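Local structure of putative electron transport related protein (Corynebacterium diphtheriae, 4PQ1) at residues 19-24 / 130-135; 53-58 / 84-89; 60-65 / 143-148; 77-82 / 101-106. The protein is a DsbF homologue of the thioredoxin superfamily that probably acts as a thiol-disulfide oxidoreductase on other proteins. One frame throughout, in Å; residues are numbered along the deposited sequence.

Interaction 1: residues 19-24 / 130-135; sequences GERAPV and VLDKQH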
loop_
_atom_site.group_PDB
_atom_site.type_symbol
_atom_site.label_atom_id
_atom_site.label_comp_id
_atom_site.label_asym_id
_atom_site.label_seq_id
_atom_site.Cartn_x
_atom_site.Cartn_y
_atom_site.Cartn_z
ATOM N N GLY A 19 -2.418 -4.658 -20.405
ATOM C CA GLY A 19 -2.539 -3.718 -21.507
ATOM C C GLY A 19 -2.779 -2.277 -21.091
ATOM O O GLY A 19 -2.294 -1.350 -21.741
ATOM N N GLU A 20 -3.509 -2.076 -19.996
ATOM C CA GLU A 20 -3.906 -0.726 -19.603
ATOM C C GLU A 20 -3.095 -0.174 -18.447
ATOM O O GLU A 20 -3.437 0.868 -17.887
ATOM C CB GLU A 20 -5.388 -0.695 -19.233
ATOM C CG GLU A 20 -5.808 -1.849 -18.345
ATOM C CD GLU A 20 -7.296 -1.872 -18.072
ATOM O OE1 GLU A 20 -7.947 -0.810 -18.211
ATOM O OE2 GLU A 20 -7.818 -2.957 -17.733
ATOM N N ARG A 21 -2.011 -0.853 -18.097
ATOM C CA ARG A 21 -1.237 -0.461 -16.930
ATOM C C ARG A 21 -0.174 0.575 -17.234
ATOM O O ARG A 21 0.433 0.571 -18.311
ATOM C CB ARG A 21 -0.571 -1.677 -16.299
ATOM C CG ARG A 21 -1.498 -2.513 -15.473
ATOM C CD ARG A 21 -0.786 -3.743 -14.943
ATOM N NE ARG A 21 -1.735 -4.841 -14.766
ATOM C CZ ARG A 21 -1.376 -6.081 -14.486
ATOM N NH1 ARG A 21 -0.094 -6.364 -14.335
ATOM N NH2 ARG A 21 -2.296 -7.029 -14.357
ATOM N N ALA A 22 0.061 1.450 -16.261
ATOM C CA ALA A 22 1.156 2.401 -16.325
ATOM C C ALA A 22 1.845 2.416 -14.968
ATOM O O ALA A 22 1.203 2.189 -13.943
ATOM C CB ALA A 22 0.658 3.793 -16.705
ATOM N N PRO A 23 3.158 2.676 -14.954
ATOM C CA PRO A 23 3.899 2.738 -13.687
ATOM C C PRO A 23 3.473 3.912 -12.786
ATOM O O PRO A 23 3.039 4.951 -13.296
ATOM C CB PRO A 23 5.355 2.894 -14.143
ATOM C CG PRO A 23 5.266 3.446 -15.568
ATOM C CD PRO A 23 4.024 2.856 -16.137
ATOM N N VAL A 24 3.575 3.739 -11.467
ATOM C CA VAL A 24 3.350 4.848 -10.533
ATOM C C VAL A 24 4.580 5.747 -10.507
ATOM O O VAL A 24 5.673 5.313 -10.861
ATOM C CB VAL A 24 3.062 4.367 -9.074
ATOM C CG1 VAL A 24 1.603 3.939 -8.911
ATOM C CG2 VAL A 24 4.029 3.256 -8.681
ATOM N N VAL A 130 -2.037 -3.037 -5.335
ATOM C CA VAL A 130 -1.097 -4.100 -5.682
ATOM C C VAL A 130 -0.369 -3.700 -6.962
ATOM O O VAL A 130 -0.992 -3.571 -8.005
ATOM C CB VAL A 130 -1.796 -5.464 -5.882
ATOM C CG1 VAL A 130 -0.770 -6.541 -6.131
ATOM C CG2 VAL A 130 -2.646 -5.833 -4.659
ATOM N N LEU A 131 0.937 -3.464 -6.863
ATOM C CA LEU A 131 1.749 -3.125 -8.021
ATOM C C LEU A 131 2.405 -4.381 -8.584
ATOM O O LEU A 131 2.785 -5.265 -7.809
ATOM C CB LEU A 131 2.824 -2.106 -7.647
ATOM C CG LEU A 131 2.391 -0.821 -6.966
ATOM C CD1 LEU A 131 3.631 0.015 -6.641
ATOM C CD2 LEU A 131 1.443 -0.058 -7.846
ATOM N N ASP A 132 2.545 -4.471 -9.914
ATOM C CA ASP A 132 3.217 -5.634 -10.508
ATOM C C ASP A 132 4.714 -5.371 -10.521
ATOM O O ASP A 132 5.170 -4.420 -9.904
ATOM C CB ASP A 132 2.689 -5.968 -11.932
ATOM C CG ASP A 132 2.882 -4.834 -12.942
ATOM O OD1 ASP A 132 3.819 -4.020 -12.793
ATOM O OD2 ASP A 132 2.083 -4.761 -13.911
ATOM N N LYS A 133 5.478 -6.171 -11.257
ATOM C CA LYS A 133 6.933 -6.061 -11.192
ATOM C C LYS A 133 7.448 -4.776 -11.846
ATOM O O LYS A 133 8.602 -4.384 -11.642
ATOM C CB LYS A 133 7.588 -7.280 -11.842
ATOM C CG LYS A 133 7.682 -8.497 -10.931
ATOM C CD LYS A 133 8.314 -9.654 -11.683
ATOM C CE LYS A 133 8.440 -10.881 -10.815
ATOM N NZ LYS A 133 9.253 -11.928 -11.501
ATOM N N GLN A 134 6.595 -4.123 -12.630
ATOM C CA GLN A 134 6.970 -2.860 -13.256
ATOM C C GLN A 134 6.402 -1.722 -12.432
ATOM O O GLN A 134 6.434 -0.560 -12.850
ATOM C CB GLN A 134 6.487 -2.787 -14.710
ATOM C CG GLN A 134 7.104 -3.849 -15.619
ATOM C CD GLN A 134 6.551 -3.795 -17.023
ATOM O OE1 GLN A 134 6.587 -2.748 -17.677
ATOM N NE2 GLN A 134 6.023 -4.919 -17.493
ATOM N N HIS A 135 5.895 -2.080 -11.250
ATOM C CA HIS A 135 5.335 -1.135 -10.300
ATOM C C HIS A 135 4.193 -0.375 -10.955
ATOM O O HIS A 135 4.112 0.846 -10.886
ATOM C CB HIS A 135 6.423 -0.199 -9.753
ATOM C CG HIS A 135 7.402 -0.887 -8.842
ATOM N ND1 HIS A 135 8.465 -0.230 -8.253
ATOM C CD2 HIS A 135 7.468 -2.172 -8.406
ATOM C CE1 HIS A 135 9.154 -1.087 -7.511
ATOM N NE2 HIS A 135 8.571 -2.271 -7.584
#

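Interaction 2: residues 53-58 / 84-89; sequences GQWCAP and VRDYSK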
loop_
_atom_site.group_PDB
_atom_site.type_symbol
_atom_site.label_atom_id
_atom_site.label_comp_id
_atom_site.label_asym_id
_atom_site.label_seq_id
_atom_site.Cartn_x
_atom_site.Cartn_y
_atom_site.Cartn_z
ATOM N N GLY A 53 -3.563 3.938 9.317
ATOM C CA GLY A 53 -3.255 4.740 10.494
ATOM C C GLY A 53 -3.745 3.921 11.669
ATOM O O GLY A 53 -4.738 3.208 11.533
ATOM N N GLN A 54 -3.061 3.990 12.808
ATOM C CA GLN A 54 -3.490 3.226 13.986
ATOM C C GLN A 54 -4.843 3.698 14.519
ATOM O O GLN A 54 -5.506 2.968 15.249
ATOM C CB GLN A 54 -2.428 3.289 15.091
ATOM C CG GLN A 54 -2.074 4.686 15.556
ATOM C CD GLN A 54 -3.090 5.257 16.525
ATOM O OE1 GLN A 54 -3.486 4.596 17.490
ATOM N NE2 GLN A 54 -3.534 6.483 16.259
ATOM N N TRP A 55 -5.244 4.910 14.144
ATOM C CA TRP A 55 -6.501 5.521 14.586
ATOM C C TRP A 55 -7.700 4.940 13.844
ATOM O O TRP A 55 -8.854 5.291 14.101
ATOM C CB TRP A 55 -6.442 7.039 14.363
ATOM C CG TRP A 55 -5.972 7.341 12.979
ATOM C CD1 TRP A 55 -4.690 7.635 12.585
ATOM C CD2 TRP A 55 -6.764 7.323 11.790
ATOM N NE1 TRP A 55 -4.650 7.829 11.226
ATOM C CE2 TRP A 55 -5.909 7.632 10.714
ATOM C CE3 TRP A 55 -8.116 7.083 11.529
ATOM C CZ2 TRP A 55 -6.362 7.693 9.401
ATOM C CZ3 TRP A 55 -8.561 7.153 10.230
ATOM C CH2 TRP A 55 -7.690 7.451 9.180
ATOM N N CYS A 56 -7.399 4.040 12.920
ATOM C CA CYS A 56 -8.324 3.592 11.898
ATOM C C CYS A 56 -8.757 2.154 12.150
ATOM O O CYS A 56 -7.952 1.232 12.041
ATOM C CB CYS A 56 -7.646 3.760 10.538
ATOM S SG CYS A 56 -8.236 2.765 9.197
ATOM N N ALA A 57 -10.023 1.961 12.509
ATOM C CA ALA A 57 -10.480 0.653 12.965
ATOM C C ALA A 57 -10.377 -0.419 11.863
ATOM O O ALA A 57 -9.862 -1.508 12.127
ATOM C CB ALA A 57 -11.907 0.738 13.511
ATOM N N PRO A 58 -10.849 -0.131 10.637
ATOM C CA PRO A 58 -10.599 -1.128 9.581
ATOM C C PRO A 58 -9.123 -1.460 9.387
ATOM O O PRO A 58 -8.792 -2.622 9.157
ATOM C CB PRO A 58 -11.167 -0.460 8.343
ATOM C CG PRO A 58 -12.271 0.361 8.865
ATOM C CD PRO A 58 -11.749 0.930 10.152
ATOM N N VAL A 84 -0.835 7.388 7.256
ATOM C CA VAL A 84 -1.375 8.734 7.070
ATOM C C VAL A 84 -2.149 9.196 8.325
ATOM O O VAL A 84 -2.654 8.374 9.083
ATOM C CB VAL A 84 -2.289 8.817 5.816
ATOM C CG1 VAL A 84 -1.535 8.306 4.559
ATOM C CG2 VAL A 84 -3.581 8.034 6.018
ATOM N N ARG A 85 -2.196 10.509 8.543
ATOM C CA ARG A 85 -3.043 11.111 9.582
ATOM C C ARG A 85 -2.685 10.641 10.987
ATOM O O ARG A 85 -3.459 10.799 11.927
ATOM C CB ARG A 85 -4.519 10.823 9.310
ATOM C CG ARG A 85 -5.222 11.904 8.530
ATOM C CD ARG A 85 -6.495 11.397 7.853
ATOM N NE ARG A 85 -6.443 11.768 6.453
ATOM C CZ ARG A 85 -7.112 11.188 5.467
ATOM N NH1 ARG A 85 -7.943 10.176 5.693
ATOM N NH2 ARG A 85 -6.938 11.644 4.235
ATOM N N ASP A 86 -1.500 10.067 11.117
ATOM C CA ASP A 86 -0.921 9.805 12.418
ATOM C C ASP A 86 0.095 10.902 12.694
ATOM O O ASP A 86 1.278 10.776 12.366
ATOM C CB ASP A 86 -0.292 8.415 12.467
ATOM C CG ASP A 86 -1.197 7.401 13.132
ATOM O OD1 ASP A 86 -1.813 7.759 14.157
ATOM O OD2 ASP A 86 -1.290 6.253 12.640
ATOM N N TYR A 87 -0.393 11.994 13.272
ATOM C CA TYR A 87 0.422 13.183 13.497
ATOM C C TYR A 87 1.358 13.003 14.672
ATOM O O TYR A 87 2.337 13.733 14.819
ATOM C CB TYR A 87 -0.471 14.400 13.701
ATOM C CG TYR A 87 -1.400 14.605 12.538
ATOM C CD1 TYR A 87 -0.902 14.859 11.261
ATOM C CD2 TYR A 87 -2.775 14.513 12.698
ATOM C CE1 TYR A 87 -1.760 15.024 10.170
ATOM C CE2 TYR A 87 -3.638 14.682 11.618
ATOM C CZ TYR A 87 -3.124 14.943 10.361
ATOM O OH TYR A 87 -3.976 15.117 9.296
ATOM N N SER A 88 1.068 12.018 15.504
ATOM C CA SER A 88 2.015 11.646 16.533
ATOM C C SER A 88 2.640 10.347 16.087
ATOM O O SER A 88 1.988 9.296 16.076
ATOM C CB SER A 88 1.343 11.520 17.914
ATOM O OG SER A 88 1.086 12.808 18.457
ATOM N N LYS A 89 3.909 10.432 15.703
ATOM C CA LYS A 89 4.611 9.290 15.140
ATOM C C LYS A 89 4.739 8.145 16.146
ATOM O O LYS A 89 4.667 6.970 15.768
ATOM C CB LYS A 89 5.998 9.703 14.644
ATOM C CG LYS A 89 6.649 8.683 13.735
ATOM C CD LYS A 89 8.015 9.144 13.269
ATOM C CE LYS A 89 8.531 8.274 12.141
ATOM N NZ LYS A 89 9.866 8.722 11.644
#

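Interaction 3: residues 60-65 / 143-148; sequences RSESDD and REVTAQ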
loop_
_atom_site.group_PDB
_atom_site.type_symbol
_atom_site.label_atom_id
_atom_site.label_comp_id
_atom_site.label_asym_id
_atom_site.label_seq_id
_atom_site.Cartn_x
_atom_site.Cartn_y
_atom_site.Cartn_z
ATOM N N ARG A 60 -6.701 -1.541 11.642
ATOM C CA ARG A 60 -6.377 -2.472 12.740
ATOM C C ARG A 60 -6.916 -3.879 12.467
ATOM O O ARG A 60 -6.229 -4.889 12.665
ATOM C CB ARG A 60 -6.940 -1.946 14.074
ATOM C CG ARG A 60 -6.383 -0.570 14.484
ATOM C CD ARG A 60 -6.698 -0.178 15.938
ATOM N NE ARG A 60 -8.130 -0.027 16.191
ATOM C CZ ARG A 60 -8.794 1.125 16.086
ATOM N NH1 ARG A 60 -8.160 2.234 15.718
ATOM N NH2 ARG A 60 -10.097 1.175 16.341
ATOM N N SER A 61 -8.163 -3.921 12.013
ATOM C CA SER A 61 -8.844 -5.146 11.619
ATOM C C SER A 61 -8.123 -5.938 10.511
ATOM O O SER A 61 -7.998 -7.158 10.601
ATOM C CB SER A 61 -10.264 -4.778 11.171
ATOM O OG SER A 61 -10.921 -5.855 10.547
ATOM N N GLU A 62 -7.643 -5.249 9.473
ATOM C CA GLU A 62 -7.033 -5.928 8.330
ATOM C C GLU A 62 -5.514 -6.067 8.490
ATOM O O GLU A 62 -4.823 -6.518 7.580
ATOM C CB GLU A 62 -7.345 -5.175 7.031
ATOM C CG GLU A 62 -6.608 -3.858 6.916
ATOM C CD GLU A 62 -6.635 -3.219 5.517
ATOM O OE1 GLU A 62 -5.980 -2.165 5.385
ATOM O OE2 GLU A 62 -7.284 -3.734 4.566
ATOM N N SER A 63 -4.997 -5.694 9.657
ATOM C CA SER A 63 -3.547 -5.591 9.846
ATOM C C SER A 63 -2.853 -6.948 9.793
ATOM O O SER A 63 -1.802 -7.089 9.165
ATOM C CB SER A 63 -3.239 -4.894 11.183
ATOM O OG SER A 63 -1.839 -4.837 11.434
ATOM N N ASP A 64 -3.441 -7.944 10.452
ATOM C CA ASP A 64 -2.864 -9.279 10.462
ATOM C C ASP A 64 -2.763 -9.859 9.057
ATOM O O ASP A 64 -1.811 -10.575 8.728
ATOM C CB ASP A 64 -3.694 -10.214 11.329
ATOM C CG ASP A 64 -3.486 -9.972 12.820
ATOM O OD1 ASP A 64 -2.433 -9.410 13.202
ATOM O OD2 ASP A 64 -4.376 -10.364 13.605
ATOM N N ASP A 65 -3.765 -9.561 8.234
ATOM C CA ASP A 65 -3.826 -10.110 6.891
ATOM C C ASP A 65 -2.726 -9.521 6.017
ATOM O O ASP A 65 -2.094 -10.230 5.230
ATOM C CB ASP A 65 -5.207 -9.862 6.280
ATOM C CG ASP A 65 -6.197 -10.973 6.610
ATOM O OD1 ASP A 65 -5.884 -11.830 7.473
ATOM O OD2 ASP A 65 -7.290 -11.001 6.009
ATOM N N ARG A 143 -11.203 -0.117 0.036
ATOM C CA ARG A 143 -11.906 -0.798 1.084
ATOM C C ARG A 143 -10.881 -1.615 1.821
ATOM O O ARG A 143 -9.782 -1.823 1.315
ATOM C CB ARG A 143 -13.026 -1.685 0.537
ATOM C CG ARG A 143 -12.567 -2.744 -0.452
ATOM C CD ARG A 143 -13.621 -3.833 -0.578
ATOM N NE ARG A 143 -13.312 -4.835 -1.593
ATOM C CZ ARG A 143 -12.712 -5.993 -1.348
ATOM N NH1 ARG A 143 -12.343 -6.304 -0.115
ATOM N NH2 ARG A 143 -12.483 -6.848 -2.337
ATOM N N GLU A 144 -11.228 -2.004 3.047
ATOM C CA GLU A 144 -10.506 -3.032 3.765
ATOM C C GLU A 144 -10.400 -4.295 2.888
ATOM O O GLU A 144 -11.344 -4.632 2.157
ATOM C CB GLU A 144 -11.230 -3.338 5.081
ATOM C CG GLU A 144 -10.537 -4.360 5.952
ATOM C CD GLU A 144 -11.215 -4.537 7.318
ATOM O OE1 GLU A 144 -10.748 -5.421 8.078
ATOM O OE2 GLU A 144 -12.207 -3.812 7.616
ATOM N N VAL A 145 -9.259 -4.978 2.951
ATOM C CA VAL A 145 -9.064 -6.210 2.191
ATOM C C VAL A 145 -8.742 -7.377 3.115
ATOM O O VAL A 145 -8.226 -7.168 4.211
ATOM C CB VAL A 145 -7.914 -6.090 1.167
ATOM C CG1 VAL A 145 -8.334 -5.246 -0.017
ATOM C CG2 VAL A 145 -6.647 -5.528 1.823
ATOM N N THR A 146 -9.035 -8.599 2.659
ATOM C CA THR A 146 -8.512 -9.811 3.286
ATOM C C THR A 146 -7.220 -10.227 2.616
ATOM O O THR A 146 -6.870 -9.727 1.542
ATOM C CB THR A 146 -9.475 -11.010 3.186
ATOM O OG1 THR A 146 -9.655 -11.357 1.809
ATOM C CG2 THR A 146 -10.811 -10.698 3.804
ATOM N N ALA A 147 -6.524 -11.175 3.231
ATOM C CA ALA A 147 -5.278 -11.662 2.665
ATOM C C ALA A 147 -5.522 -12.361 1.314
ATOM O O ALA A 147 -4.666 -12.336 0.430
ATOM C CB ALA A 147 -4.588 -12.591 3.640
ATOM N N GLN A 148 -6.710 -12.937 1.142
ATOM C CA GLN A 148 -7.016 -13.697 -0.061
ATOM C C GLN A 148 -7.396 -12.759 -1.224
ATOM O O GLN A 148 -7.177 -13.098 -2.398
ATOM C CB GLN A 148 -8.124 -14.719 0.228
ATOM C CG GLN A 148 -8.199 -15.904 -0.752
ATOM C CD GLN A 148 -6.845 -16.549 -1.036
ATOM O OE1 GLN A 148 -6.231 -16.293 -2.072
ATOM N NE2 GLN A 148 -6.380 -17.391 -0.120
HETATM O O HOH W 1 -7.333 -2.133 2.166
#

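Interaction 4: residues 77-82 / 101-106; sequences GTVVGI and ITYPSI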
loop_
_atom_site.group_PDB
_atom_site.type_symbol
_atom_site.label_atom_id
_atom_site.label_comp_id
_atom_site.label_asym_id
_atom_site.label_seq_id
_atom_site.Cartn_x
_atom_site.Cartn_y
_atom_site.Cartn_z
ATOM N N GLY A 77 8.703 -10.114 -3.209
ATOM C CA GLY A 77 8.214 -8.766 -2.982
ATOM C C GLY A 77 8.039 -8.366 -1.532
ATOM O O GLY A 77 8.693 -8.907 -0.641
ATOM N N THR A 78 7.138 -7.415 -1.302
ATOM C CA THR A 78 7.010 -6.771 -0.002
ATOM C C THR A 78 5.708 -5.985 0.099
ATOM O O THR A 78 5.165 -5.526 -0.910
ATOM C CB THR A 78 8.186 -5.797 0.264
ATOM O OG1 THR A 78 8.182 -5.395 1.637
ATOM C CG2 THR A 78 8.053 -4.540 -0.594
ATOM N N VAL A 79 5.206 -5.833 1.320
ATOM C CA VAL A 79 4.188 -4.828 1.593
ATOM C C VAL A 79 4.924 -3.549 1.981
ATOM O O VAL A 79 5.985 -3.605 2.601
ATOM C CB VAL A 79 3.217 -5.266 2.720
ATOM C CG1 VAL A 79 2.218 -4.157 3.046
ATOM C CG2 VAL A 79 2.478 -6.555 2.320
ATOM N N VAL A 80 4.395 -2.404 1.570
ATOM C CA VAL A 80 4.883 -1.110 2.051
ATOM C C VAL A 80 3.727 -0.265 2.548
ATOM O O VAL A 80 2.821 0.062 1.792
ATOM C CB VAL A 80 5.623 -0.327 0.966
ATOM C CG1 VAL A 80 5.983 1.060 1.498
ATOM C CG2 VAL A 80 6.862 -1.081 0.542
ATOM N N GLY A 81 3.741 0.077 3.830
ATOM C CA GLY A 81 2.646 0.834 4.391
ATOM C C GLY A 81 2.832 2.302 4.120
ATOM O O GLY A 81 3.956 2.802 4.000
ATOM N N ILE A 82 1.717 3.005 4.011
ATOM C CA ILE A 82 1.761 4.456 3.940
ATOM C C ILE A 82 0.932 4.979 5.116
ATOM O O ILE A 82 -0.294 5.042 5.058
ATOM C CB ILE A 82 1.229 4.977 2.589
ATOM C CG1 ILE A 82 2.076 4.411 1.449
ATOM C CG2 ILE A 82 1.216 6.503 2.541
ATOM C CD1 ILE A 82 1.577 4.786 0.083
ATOM N N ILE A 101 4.202 -6.263 13.162
ATOM C CA ILE A 101 4.272 -5.851 11.769
ATOM C C ILE A 101 5.735 -5.706 11.375
ATOM O O ILE A 101 6.449 -4.891 11.943
ATOM C CB ILE A 101 3.541 -4.509 11.540
ATOM C CG1 ILE A 101 2.074 -4.585 11.993
ATOM C CG2 ILE A 101 3.676 -4.045 10.107
ATOM C CD1 ILE A 101 1.356 -5.843 11.606
ATOM N N THR A 102 6.196 -6.483 10.401
ATOM C CA THR A 102 7.616 -6.465 10.092
ATOM C C THR A 102 7.941 -5.779 8.777
ATOM O O THR A 102 9.112 -5.711 8.398
ATOM C CB THR A 102 8.198 -7.881 10.050
ATOM O OG1 THR A 102 7.622 -8.600 8.958
ATOM C CG2 THR A 102 7.888 -8.611 11.339
ATOM N N TYR A 103 6.924 -5.258 8.089
ATOM C CA TYR A 103 7.170 -4.545 6.834
ATOM C C TYR A 103 7.261 -3.024 7.024
ATOM O O TYR A 103 6.684 -2.472 7.976
ATOM C CB TYR A 103 6.098 -4.902 5.803
ATOM C CG TYR A 103 4.665 -4.622 6.184
ATOM C CD1 TYR A 103 4.110 -3.356 6.005
ATOM C CD2 TYR A 103 3.847 -5.632 6.671
ATOM C CE1 TYR A 103 2.783 -3.100 6.329
ATOM C CE2 TYR A 103 2.521 -5.387 6.994
ATOM C CZ TYR A 103 1.998 -4.121 6.816
ATOM O OH TYR A 103 0.688 -3.867 7.130
ATOM N N PRO A 104 7.996 -2.340 6.127
ATOM C CA PRO A 104 8.251 -0.912 6.340
ATOM C C PRO A 104 7.040 -0.054 6.009
ATOM O O PRO A 104 6.173 -0.485 5.238
ATOM C CB PRO A 104 9.392 -0.620 5.372
ATOM C CG PRO A 104 9.130 -1.538 4.229
ATOM C CD PRO A 104 8.509 -2.787 4.814
ATOM N N SER A 105 6.978 1.134 6.606
ATOM C CA SER A 105 5.945 2.109 6.284
ATOM C C SER A 105 6.588 3.449 5.990
ATOM O O SER A 105 7.553 3.839 6.641
ATOM C CB SER A 105 4.930 2.267 7.427
ATOM O OG SER A 105 3.942 1.248 7.412
ATOM N N ILE A 106 6.059 4.145 4.994
ATOM C CA ILE A 106 6.402 5.540 4.809
ATOM C C ILE A 106 5.580 6.385 5.771
ATOM O O ILE A 106 4.352 6.260 5.823
ATOM C CB ILE A 106 6.156 5.993 3.369
ATOM C CG1 ILE A 106 7.075 5.217 2.424
ATOM C CG2 ILE A 106 6.353 7.492 3.246
ATOM C CD1 ILE A 106 6.946 5.648 1.005
#

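Interaction 1: residues 19-24 / 130-135
Arg21 and Asp132 form a salt bridge where the irregular segment 19-24 lies against a beta hairpin of the thioredoxin-like sheet. The hairpin joins strands 127-131 and 137-141, and a type I turn from Asp132 to His135 forms part of its loop.

The extended Arg21 chain carries the guanidinium out to Asp132, and NH1 lies 2.7 Å from Asp132 OD2, which sits at the edge of the guanidinium, near its plane. OD2 receives the bond on its anti lone pair, and the two flat groups are turned 46° from each other. The same oxygen takes a second salt bridge from Arg136 NE, while Arg21 NE bonds to Tyr16 O, so each partner has a second polar contact. Asp132 OD1 looks back into its own turn: it accepts from Gln134 N at 2.8 Å, an Asx turn, with the donor above the carboxylate plane.

Backbone contacts centre on His135 O. Val24 N donates to it over 3.0 Å, with an N-H...O angle of 164°, and Pro23 CA adds a C-H...O contact at 3.4 Å. The imidazole of His135 leads elsewhere, its NE2 bonding to Tyr42 O.

The apolar contact is between Val24 and Leu131, which meet by their methyl groups. Val24 CG2 lies 3.9 Å from Leu131 CD1 and Val24 CG1 lies 4.1 Å from Leu131 CD2, while Val24 CG2 also approaches His135 O to 3.3 Å.

Interaction 2: residues 53-58 / 84-89
Trp55 projects its indole from the loop that leads into the CxxC motif (Cys56, Cys59), consistent with the redox site of thioredoxin-like proteins, and turns its pyrrole edge to Val84 O and Asp86. From CB, which points at segment 84-89, the ring reaches outward, and CD1 comes edge-on to Asp86 OD1 at 3.3 Å. Next along the rim, NE1 donates to Val84 O over 3.0 Å, with the acceptor almost exactly in the ring plane and an N-H...O angle of 159°; this in-plane bond helps to set the rotation of the indole. Farther out, CZ2 rests 3.6 Å from Arg85 CB and 4.0 Å from Arg85 CD; Arg85 NH2 bonds to Ala122 O. Cys56 CB, of the Cys56-Cys59 disulfide, sits over the rim of one indole face.

Beside the indole, Asp86 is held in a two-pronged grip by Gln54. The backbone N of Gln54 donates to Asp86 OD2 at 2.9 Å and Gln54 NE2 donates to Asp86 OD1 at 3.0 Å, each carboxylate oxygen accepting on its syn lone pair. A chi1 of 58° sets Gln54 CG between the backbone N and the carbonyl carbon, 3.4 Å from both Asp86 OD1 and OD2; the bend at chi2 then turns CD toward OD1. With Asn83 ND2 bonding to OD2 as well, the buried carboxylate collects three N-H donors, which would tend to stabilise it as the anion.

Interaction 3: residues 60-65 / 143-148
Glu62 and Glu144 run alongside one another with their chains pointing opposite ways, Glu62 CB lying 3.5 Å from Glu144 CG, their carboxylate planes nearly perpendicular. Beyond CG the Glu62 chain is extended, and OE2 accepts from Val145 N over 2.8 Å in a bond of 170°, met nearly head-on to the C-O bond. A water donates both to Glu62 OE2, at 2.9 Å, and to Arg143 O, at 2.6 Å, tying the same oxygen to the opposite segment a second time. Glu62 OE1 turns to Asn50 ND2.

Glu144 CG is anti to the backbone N (chi1 -178°), and from there the straight chain carries OE1 to Ser61 OG, which donates to its syn lone pair in a short bond of 2.5 Å. In the thioredoxin fold this places the break between helices 57-61 and 63-73, which follows the CxxC in the chain, against the approach to the C-terminal helix 147-156.

Asp65, in the first turn of helix 63-73, meets the start of that C-terminal helix. Its OD2 accepts from Ala147 N at 2.9 Å, the donor standing well above the carboxylate plane, and lies 3.2 Å from Thr146 CA. Ala147 CB packs 3.7 Å from Asp65 CG.

Interaction 4: residues 77-82 / 101-106
Gly81 and Ser105 pair in parallel in the beta-alpha-beta unit made by strand 77-83, helix 89-98 and strand 105-107. Gly81 bonds with both its backbone groups: its N donates to Pro104 O at 2.9 Å, and its O accepts from Ile106 N at 2.7 Å. Ser105 CA also comes to 3.1 Å from Gly81 O, a C-H...O contact. The absence of a side chain on Gly81 is consistent with the close approach of the two chains, Gly81 CA lying 4.0 Å from Ser105 CA; Ser105 OG lies 3.3 Å from Gly81 CA and takes its hydrogen bond from Trp52 NE1.

Strand 105-107 is the outermost strand on that side of the chain's central sheet in the thioredoxin-like fold, and the stretch leading into it packs on the strand before it. Tyr103 supplies the ring: Val79 CG1 stands over one ring face, 3.6 Å from the centroid and 17° off the normal, a CH-pi contact. Ile101 CG2 presses on the opposite face, over its centre, so the ring is held between two methyl groups, while Gly81 N approaches its edge.

Val80 CG1 lies 4.4 Å from Ile106 CG1, a loose apolar contact, and Val80 CG2 reaches Pro104 CG over a similar gap. Val37 of the small antiparallel sheet packs against all three of these residues. Pro104 CD closes on Val79 O at 3.5 Å.

Overall arrangement
The Cys56-Cys59 disulfide lies where interactions 2 and 3 join, since both use helix 57-61. These two touch directly: Gln54 O is 2.8 Å from Arg60 NH1, a probable hydrogen bond, and Pro58 packs against Glu144. Interaction 4 lies closest to the chain's centre, its own centre about 14 Å from that of interaction 3, which it meets through Ser63 OG and Ile101 CD1; its strand 77-83 runs straight into segment 84-89 of interaction 2. Interaction 1 lies across the chain's centre from interaction 2, centres about 27 Å apart, though its nearest atoms are about 7 Å from interactions 3 and 4, and it reaches the same sheet as interaction 4.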